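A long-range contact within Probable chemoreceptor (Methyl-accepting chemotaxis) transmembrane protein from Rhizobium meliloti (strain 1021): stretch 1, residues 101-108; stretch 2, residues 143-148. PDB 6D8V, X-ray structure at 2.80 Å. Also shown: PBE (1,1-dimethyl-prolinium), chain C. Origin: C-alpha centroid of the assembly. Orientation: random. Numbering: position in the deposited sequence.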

ATOM      1  N   PRO A 101      11.264  12.241  -8.726  1.00107.36           N
ATOM      2  CA  PRO A 101      11.406  12.704  -7.341  1.00107.26           C
ATOM      3  C   PRO A 101      10.755  11.743  -6.364  1.00107.77           C
ATOM      4  O   PRO A 101       9.754  11.090  -6.669  1.00 97.72           O
ATOM      5  CB  PRO A 101      10.674  14.054  -7.334  1.00 92.40           C
ATOM      6  CG  PRO A 101      10.236  14.307  -8.751  1.00 97.09           C
ATOM      7  CD  PRO A 101      10.230  12.992  -9.453  1.00109.17           C
ATOM      8  N   TYR A 102      11.320  11.681  -5.159  1.00102.35           N
ATOM      9  CA  TYR A 102      10.809  10.746  -4.160  1.00 97.84           C
ATOM     10  C   TYR A 102      11.119  11.263  -2.761  1.00 94.46           C
ATOM     11  O   TYR A 102      12.279  11.251  -2.339  1.00105.24           O
ATOM     12  CB  TYR A 102      11.407   9.363  -4.371  1.00105.88           C
ATOM     13  CG  TYR A 102      10.892   8.328  -3.398  1.00 94.62           C
ATOM     14  CD1 TYR A 102       9.618   8.430  -2.855  1.00 84.15           C
ATOM     15  CD2 TYR A 102      11.681   7.245  -3.030  1.00 87.55           C
ATOM     16  CE1 TYR A 102       9.148   7.484  -1.967  1.00 89.28           C
ATOM     17  CE2 TYR A 102      11.218   6.298  -2.144  1.00 88.06           C
ATOM     18  CZ  TYR A 102       9.954   6.419  -1.613  1.00 86.81           C
ATOM     19  OH  TYR A 102       9.495   5.468  -0.729  1.00 83.58           O
ATOM     20  N   TRP A 103      10.085  11.689  -2.045  1.00 90.36           N
ATOM     21  CA  TRP A 103      10.192  11.974  -0.620  1.00 94.38           C
ATOM     22  C   TRP A 103       9.841  10.721   0.169  1.00 71.15           C
ATOM     23  O   TRP A 103       8.812  10.091  -0.086  1.00 70.07           O
ATOM     24  CB  TRP A 103       9.268  13.125  -0.219  1.00 90.23           C
ATOM     25  CG  TRP A 103       9.676  14.462  -0.759  1.00 97.12           C
ATOM     26  CD1 TRP A 103       9.154  15.103  -1.844  1.00 97.20           C
ATOM     27  CD2 TRP A 103      10.693  15.326  -0.233  1.00106.25           C
ATOM     28  NE1 TRP A 103       9.780  16.312  -2.026  1.00108.24           N
ATOM     29  CE2 TRP A 103      10.730  16.471  -1.051  1.00110.66           C
ATOM     30  CE3 TRP A 103      11.577  15.240   0.848  1.00100.60           C
ATOM     31  CZ2 TRP A 103      11.613  17.523  -0.822  1.00105.61           C
ATOM     32  CZ3 TRP A 103      12.451  16.284   1.074  1.00 89.90           C
ATOM     33  CH2 TRP A 103      12.464  17.411   0.243  1.00 98.96           C
ATOM     34  N   SER A 104      10.696  10.365   1.125  1.00 84.07           N
ATOM     35  CA  SER A 104      10.522   9.152   1.910  1.00 85.33           C
ATOM     36  C   SER A 104      11.052   9.394   3.314  1.00 82.17           C
ATOM     37  O   SER A 104      11.692  10.410   3.595  1.00 75.08           O
ATOM     38  CB  SER A 104      11.243   7.966   1.267  1.00108.09           C
ATOM     39  OG  SER A 104      12.636   8.229   1.157  1.00123.55           O
ATOM     40  N   LYS A 105      10.787   8.445   4.200  1.00 83.08           N
ATOM     41  CA  LYS A 105      11.363   8.478   5.532  1.00 91.96           C
ATOM     42  C   LYS A 105      12.647   7.656   5.570  1.00 98.93           C
ATOM     43  O   LYS A 105      12.817   6.686   4.827  1.00 86.09           O
ATOM     44  CB  LYS A 105      10.377   7.959   6.576  1.00 87.76           C
ATOM     45  CG  LYS A 105       9.024   8.625   6.501  1.00 92.42           C
ATOM     46  CD  LYS A 105       8.530   9.074   7.865  1.00 93.27           C
ATOM     47  CE  LYS A 105       7.156   9.697   7.728  1.00 81.34           C
ATOM     48  NZ  LYS A 105       6.190   8.708   7.159  1.00 91.06           N
ATOM     49  N   ASP A 106      13.557   8.073   6.430  1.00100.19           N
ATOM     50  CA  ASP A 106      14.825   7.399   6.609  1.00105.43           C
ATOM     51  C   ASP A 106      14.776   6.571   7.897  1.00105.10           C
ATOM     52  O   ASP A 106      13.705   6.394   8.495  1.00 96.79           O
ATOM     53  CB  ASP A 106      15.951   8.437   6.613  1.00103.84           C
ATOM     54  CG  ASP A 106      15.886   9.346   7.817  1.00 93.73           C
ATOM     55  OD1 ASP A 106      14.859   9.315   8.525  1.00 99.49           O
ATOM     56  OD2 ASP A 106      16.863  10.082   8.067  1.00 96.07           O
ATOM     57  N   ARG A 107      15.938   6.074   8.341  1.00 96.57           N
ATOM     58  CA  ARG A 107      15.980   5.213   9.517  1.00 95.11           C
ATOM     59  C   ARG A 107      15.551   5.945  10.781  1.00 95.38           C
ATOM     60  O   ARG A 107      15.043   5.312  11.713  1.00 81.35           O
ATOM     61  CB  ARG A 107      17.386   4.648   9.717  1.00107.77           C
ATOM     62  CG  ARG A 107      18.210   4.481   8.458  1.00112.02           C
ATOM     63  CD  ARG A 107      19.134   5.670   8.228  1.00123.25           C
ATOM     64  NE  ARG A 107      20.088   5.405   7.154  1.00134.63           N
ATOM     65  CZ  ARG A 107      21.309   4.916   7.342  1.00138.64           C
ATOM     66  NH1 ARG A 107      21.735   4.646   8.568  1.00136.21           N
ATOM     67  NH2 ARG A 107      22.105   4.701   6.303  1.00147.30           N
ATOM     68  N   ASN A 108      15.771   7.258  10.849  1.00105.33           N
ATOM     69  CA  ASN A 108      15.537   8.026  12.063  1.00101.23           C
ATOM     70  C   ASN A 108      14.181   8.718  12.086  1.00 99.90           C
ATOM     71  O   ASN A 108      13.911   9.482  13.018  1.00111.50           O
ATOM     72  CB  ASN A 108      16.637   9.077  12.251  1.00110.32           C
ATOM     73  CG  ASN A 108      18.037   8.493  12.183  1.00111.05           C
ATOM     74  OD1 ASN A 108      18.507   7.852  13.124  1.00121.15           O
ATOM     75  ND2 ASN A 108      18.721   8.737  11.073  1.00113.10           N
ATOM     76  N   GLU A 143      12.905   0.509  -3.800  1.00 90.09           N
ATOM     77  CA  GLU A 143      14.287   0.777  -4.198  1.00 94.29           C
ATOM     78  C   GLU A 143      14.824   2.099  -3.657  1.00 81.85           C
ATOM     79  O   GLU A 143      15.912   2.139  -3.079  1.00105.49           O
ATOM     80  CB  GLU A 143      14.416   0.786  -5.727  1.00106.00           C
ATOM     81  CG  GLU A 143      15.658   1.555  -6.220  1.00126.67           C
ATOM     82  CD  GLU A 143      15.647   1.820  -7.715  1.00153.14           C
ATOM     83  OE1 GLU A 143      14.834   1.186  -8.423  1.00166.73           O
ATOM     84  OE2 GLU A 143      16.448   2.663  -8.180  1.00159.86           O
ATOM     85  N   GLY A 144      14.106   3.193  -3.873  1.00 79.14           N
ATOM     86  CA  GLY A 144      14.650   4.503  -3.568  1.00 96.67           C
ATOM     87  C   GLY A 144      14.668   4.861  -2.096  1.00 94.09           C
ATOM     88  O   GLY A 144      15.150   5.944  -1.749  1.00 90.01           O
ATOM     89  N   THR A 145      14.150   3.994  -1.234  1.00 96.08           N
ATOM     90  CA  THR A 145      14.120   4.296   0.189  1.00 93.63           C
ATOM     91  C   THR A 145      15.534   4.282   0.762  1.00103.32           C
ATOM     92  O   THR A 145      16.417   3.563   0.288  1.00111.48           O
ATOM     93  CB  THR A 145      13.233   3.291   0.929  1.00 79.15           C
ATOM     94  OG1 THR A 145      13.711   1.959   0.694  1.00 80.48           O
ATOM     95  CG2 THR A 145      11.804   3.395   0.434  1.00 89.02           C
ATOM     96  N   ASP A 146      15.748   5.111   1.782  1.00102.66           N
ATOM     97  CA  ASP A 146      17.015   5.130   2.503  1.00 98.06           C
ATOM     98  C   ASP A 146      17.433   3.708   2.826  1.00100.77           C
ATOM     99  O   ASP A 146      18.412   3.184   2.281  1.00111.45           O
ATOM    100  CB  ASP A 146      16.890   5.950   3.790  1.00114.23           C
ATOM    101  CG  ASP A 146      18.153   5.918   4.626  1.00125.60           C
ATOM    102  OD1 ASP A 146      19.195   5.452   4.117  1.00141.16           O
ATOM    103  OD2 ASP A 146      18.101   6.360   5.789  1.00129.62           O
ATOM    104  N   VAL A 147      16.673   3.075   3.704  1.00107.59           N
ATOM    105  CA  VAL A 147      16.909   1.683   4.059  1.00 98.93           C
ATOM    106  C   VAL A 147      15.861   0.836   3.352  1.00114.78           C
ATOM    107  O   VAL A 147      14.694   1.245   3.250  1.00121.22           O
ATOM    108  CB  VAL A 147      16.882   1.499   5.582  1.00 87.09           C
ATOM    109  CG1 VAL A 147      16.437   0.105   5.942  1.00 80.32           C
ATOM    110  CG2 VAL A 147      18.252   1.803   6.155  1.00 98.12           C
ATOM    111  N   PRO A 148      16.240  -0.326   2.826  1.00110.46           N
ATOM    112  CA  PRO A 148      15.260  -1.213   2.191  1.00102.15           C
ATOM    113  C   PRO A 148      14.039  -1.411   3.077  1.00101.43           C
ATOM    114  O   PRO A 148      14.152  -1.729   4.265  1.00 94.73           O
ATOM    115  CB  PRO A 148      16.043  -2.517   2.001  1.00 80.40           C
ATOM    116  CG  PRO A 148      17.471  -2.094   1.930  1.00 79.32           C
ATOM    117  CD  PRO A 148      17.605  -0.874   2.794  1.00 97.06           C
TER
HETATM  118  N   PBE C 402       8.911   4.146  -5.006  1.00102.12           N
HETATM  119  CD  PBE C 402       7.801   4.268  -5.685  1.00 91.91           C
HETATM  120  CA  PBE C 402       9.392   2.778  -5.461  1.00106.11           C
HETATM  121  CB  PBE C 402       9.130   2.851  -7.019  1.00111.80           C
HETATM  122  CG  PBE C 402       8.113   3.589  -7.143  1.00 95.38           C
HETATM  123  CE  PBE C 402       9.848   5.226  -5.380  1.00110.08           C
HETATM  124  CF  PBE C 402       8.636   4.153  -3.556  1.00 91.79           C
HETATM  125  C   PBE C 402      10.766   2.443  -5.166  1.00 93.14           C
HETATM  126  O   PBE C 402      11.317   1.496  -5.793  1.00 98.64           O
HETATM  127  OXT PBE C 402      11.413   3.059  -4.278  1.00 97.76           O

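The most unusual feature of this contact is that a bound ligand helps to join it: 1,1-dimethyl-prolinium (PBE) touches both stretches at one end. Its carboxylate accepts two backbone hydrogen bonds from stretch 2, Glu-143 N to PBE O and Gly-144 N to PBE OXT, each 2.7 Å with N-H...acceptor angles of 162° and 159°. From stretch 1, the Tyr-102 ring presents a face to PBE CE, and Tyr-102 OH lies 3.2 Å from PBE CF, placing an aromatic side chain beside the N-methyl groups of a cationic nitrogen.

The same ring meets the protein along its edge. Tyr-102 CE2 is 3.7 Å from Gly-144 C, and Tyr-102 OH is 3.3 Å from Thr-145 CG2. Glycine suits this place: an ideal CB on Gly-144 would point toward stretch 1 and come only 3.0 Å from Tyr-102 CD2. Thr-145, with chi1 in p, also steadies its own loop, its OG1 donating to Val-147 O at 2.8 Å.

The touching segments run nearly parallel, 4° apart, and their CA atoms close from 7.4 Å at Tyr-102 and Gly-144 to 5.2 Å at Asp-106 and Asp-146. Here polar contacts take over. Asp-146, chi1 in t, points toward stretch 1 and has the largest covered area, 82 Å². Its salt bridge with Arg-107 includes a well-aligned hydrogen bond from Arg-107 NE to Asp-146 OD1 (3.2 Å, 164°). The 2.6 Å approach of Arg-107 NE to Asp-146 OD2 is weaker evidence, since its angle is 123° and OD2 is modelled too close to a neighbour.

Val-147 completes the arginine's surroundings: its CG2 lies over one guanidinium face and 3.5 Å from Arg-107 CG, so the aliphatic part of the arginine also finds a nonpolar partner. Altogether the stretches bury 330 Å², a modest interface.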